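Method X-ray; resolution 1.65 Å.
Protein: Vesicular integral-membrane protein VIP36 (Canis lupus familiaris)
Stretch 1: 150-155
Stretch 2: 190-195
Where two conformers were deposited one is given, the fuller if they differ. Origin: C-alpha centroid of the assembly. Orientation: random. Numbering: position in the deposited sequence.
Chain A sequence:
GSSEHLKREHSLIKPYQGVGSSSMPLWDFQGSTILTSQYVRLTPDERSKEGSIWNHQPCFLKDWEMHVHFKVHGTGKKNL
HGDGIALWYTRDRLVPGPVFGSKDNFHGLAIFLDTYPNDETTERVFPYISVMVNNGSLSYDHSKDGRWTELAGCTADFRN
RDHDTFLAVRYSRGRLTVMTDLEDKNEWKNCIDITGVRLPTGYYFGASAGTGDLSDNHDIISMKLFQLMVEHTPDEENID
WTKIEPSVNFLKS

Stretch 1 150-155: ELAGCT
Stretch 2 190-195: NCIDIT

Two short extended segments of one chain, at least 37 residues apart in sequence wherever they touch, lie side by side in nearly antiparallel fashion. The axes of strand 152-155 and strand 192-194 run at 161° between their N-to-C directions and come no closer than 7.0 Å. In register, G153 sits across from I192, CA to CA 5.8 Å, and C154 across from C191, CA to CA 5.4 Å. No direct hydrogen bond joins the two backbones. Instead, G153 O and C191 O lie 4.0 Å apart, and a water donates to both, 3.0 Å from G153 O and 2.8 Å from C191 O, so that two acceptors that cannot bond each other share a bridging donor.

The first stretch leaves L151 at phi/psi -82/-44; A152 at -167/162, G153 at -174/178 and C154 at -156/151 are almost fully extended, and T155 follows at -74/143. In the second, N190 (-68/147) leads into a corner at C191 (-125/-56), after which I192 (-133/138), D193 (-151/103) and I194 (-133/162) are extended. The N190 side chain, chi1 t and chi2 -117°, spans this corner: N190 ND2 donates to I192 O at 3.0 Å.

The covalent tie is the disulfide, C154 SG to C191 SG at 2.0 Å with chi3 -104°. C154 points its CA-to-CB bond toward the other stretch and uses chi1 p (81°); C191 starts sideways and reaches its partner with chi1 t (174°). The bond pins this end of the contact.

Beyond it the pairing is apolar. A152 points toward the second stretch, and its single methyl touches two isoleucines: A152 CB is 3.8 Å from I192 CG2 and 3.8 Å from I194 CG2. I192, buried, with chi1 m and chi2 t, leaves its backbone sideways but brings its end nearer, laying I192 CG1 3.8 Å from G153 CA. Glycine exposes its backbone to that contact; an ideal CB on G153 would point away from the second stretch and clash with E150 OE2, 2.8 Å from it. I194 points toward the first stretch with chi1 p (61°) and chi2 t, meeting L151 CD1 with I194 CD1 at 3.7 Å. The CA-to-CB bond of L151 also points toward the second stretch, with chi1 between wells at -114° and chi2 t.

T155 and D193 point away and take no part. The rule to read here is economical: one disulfide joins the pair C154-C191 at one end of the contact, A152 CB and G153 CA lie against the isoleucines, and a water bridges the carbonyls of G153 and C191, with 303 Å² buried in all.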

# COMPACT_ATOMS: atom_id res chain seq x y z
N GLU A 150 -14.69 0.31 -3.80
CA GLU A 150 -13.75 -0.66 -4.39
C GLU A 150 -13.68 -0.50 -5.91
O GLU A 150 -14.70 -0.58 -6.59
CB GLU A 150 -14.18 -2.09 -4.06
CG GLU A 150 -13.27 -3.14 -4.76
CD GLU A 150 -13.72 -4.58 -4.59
OE1 GLU A 150 -14.66 -4.85 -3.82
OE2 GLU A 150 -13.14 -5.45 -5.25
N LEU A 151 -12.48 -0.26 -6.44
CA LEU A 151 -12.27 -0.23 -7.89
C LEU A 151 -12.11 -1.64 -8.44
O LEU A 151 -12.65 -2.00 -9.50
CB LEU A 151 -11.01 0.57 -8.21
CG LEU A 151 -10.96 1.88 -8.95
CD1 LEU A 151 -9.51 2.19 -9.21
CD2 LEU A 151 -11.76 1.81 -10.27
N ALA A 152 -11.33 -2.45 -7.72
CA ALA A 152 -11.04 -3.84 -8.09
C ALA A 152 -10.40 -4.51 -6.89
O ALA A 152 -9.93 -3.83 -5.99
CB ALA A 152 -10.11 -3.92 -9.29
N GLY A 153 -10.40 -5.83 -6.86
CA GLY A 153 -9.77 -6.53 -5.74
C GLY A 153 -9.74 -8.03 -5.96
O GLY A 153 -10.18 -8.54 -7.00
N CYS A 154 -9.15 -8.73 -5.00
CA CYS A 154 -9.06 -10.18 -5.06
C CYS A 154 -8.92 -10.73 -3.65
O CYS A 154 -8.39 -10.06 -2.78
CB CYS A 154 -7.87 -10.63 -5.94
SG CYS A 154 -6.24 -10.61 -5.11
N THR A 155 -9.40 -11.95 -3.44
CA THR A 155 -9.08 -12.64 -2.19
C THR A 155 -7.62 -13.11 -2.23
O THR A 155 -7.09 -13.47 -3.30
CB THR A 155 -10.09 -13.78 -1.87
OG1 THR A 155 -9.82 -14.31 -0.56
CG2 THR A 155 -10.04 -14.88 -2.92
N ASN A 190 -1.51 -12.85 -10.58
CA ASN A 190 -2.31 -11.64 -10.71
C ASN A 190 -3.38 -11.53 -9.63
O ASN A 190 -3.94 -12.52 -9.16
CB ASN A 190 -2.94 -11.50 -12.09
CG ASN A 190 -3.61 -10.13 -12.26
OD1 ASN A 190 -4.83 -10.06 -12.44
ND2 ASN A 190 -2.83 -9.04 -12.11
N CYS A 191 -3.65 -10.29 -9.24
CA CYS A 191 -4.70 -9.98 -8.28
C CYS A 191 -5.65 -8.97 -8.93
O CYS A 191 -6.84 -9.22 -9.08
CB CYS A 191 -4.09 -9.47 -6.97
SG CYS A 191 -5.31 -8.91 -5.77
N ILE A 192 -5.07 -7.85 -9.36
CA ILE A 192 -5.80 -6.75 -9.97
C ILE A 192 -5.04 -6.35 -11.23
O ILE A 192 -3.80 -6.29 -11.24
CB ILE A 192 -5.84 -5.54 -9.00
CG1 ILE A 192 -6.65 -5.89 -7.75
CG2 ILE A 192 -6.32 -4.26 -9.73
CD1 ILE A 192 -6.26 -4.98 -6.55
N ASP A 193 -5.78 -6.08 -12.31
CA ASP A 193 -5.17 -5.53 -13.50
C ASP A 193 -6.23 -4.69 -14.21
O ASP A 193 -7.15 -5.21 -14.85
CB ASP A 193 -4.65 -6.65 -14.42
CG ASP A 193 -3.62 -6.19 -15.44
OD1 ASP A 193 -3.12 -5.05 -15.42
OD2 ASP A 193 -3.28 -7.06 -16.28
N ILE A 194 -6.09 -3.38 -14.06
CA ILE A 194 -7.08 -2.44 -14.59
C ILE A 194 -6.42 -1.30 -15.33
O ILE A 194 -5.23 -1.04 -15.14
CB ILE A 194 -7.99 -1.87 -13.47
CG1 ILE A 194 -7.17 -1.10 -12.44
CG2 ILE A 194 -8.79 -3.01 -12.79
CD1 ILE A 194 -8.00 -0.39 -11.36
N THR A 195 -7.20 -0.61 -16.16
CA THR A 195 -6.65 0.49 -16.94
C THR A 195 -7.54 1.72 -16.73
O THR A 195 -8.59 1.64 -16.10
CB THR A 195 -6.60 0.14 -18.45
OG1 THR A 195 -7.91 -0.27 -18.88
CG2 THR A 195 -5.57 -1.00 -18.70
O HOH W 1 -9.37 -8.36 -9.90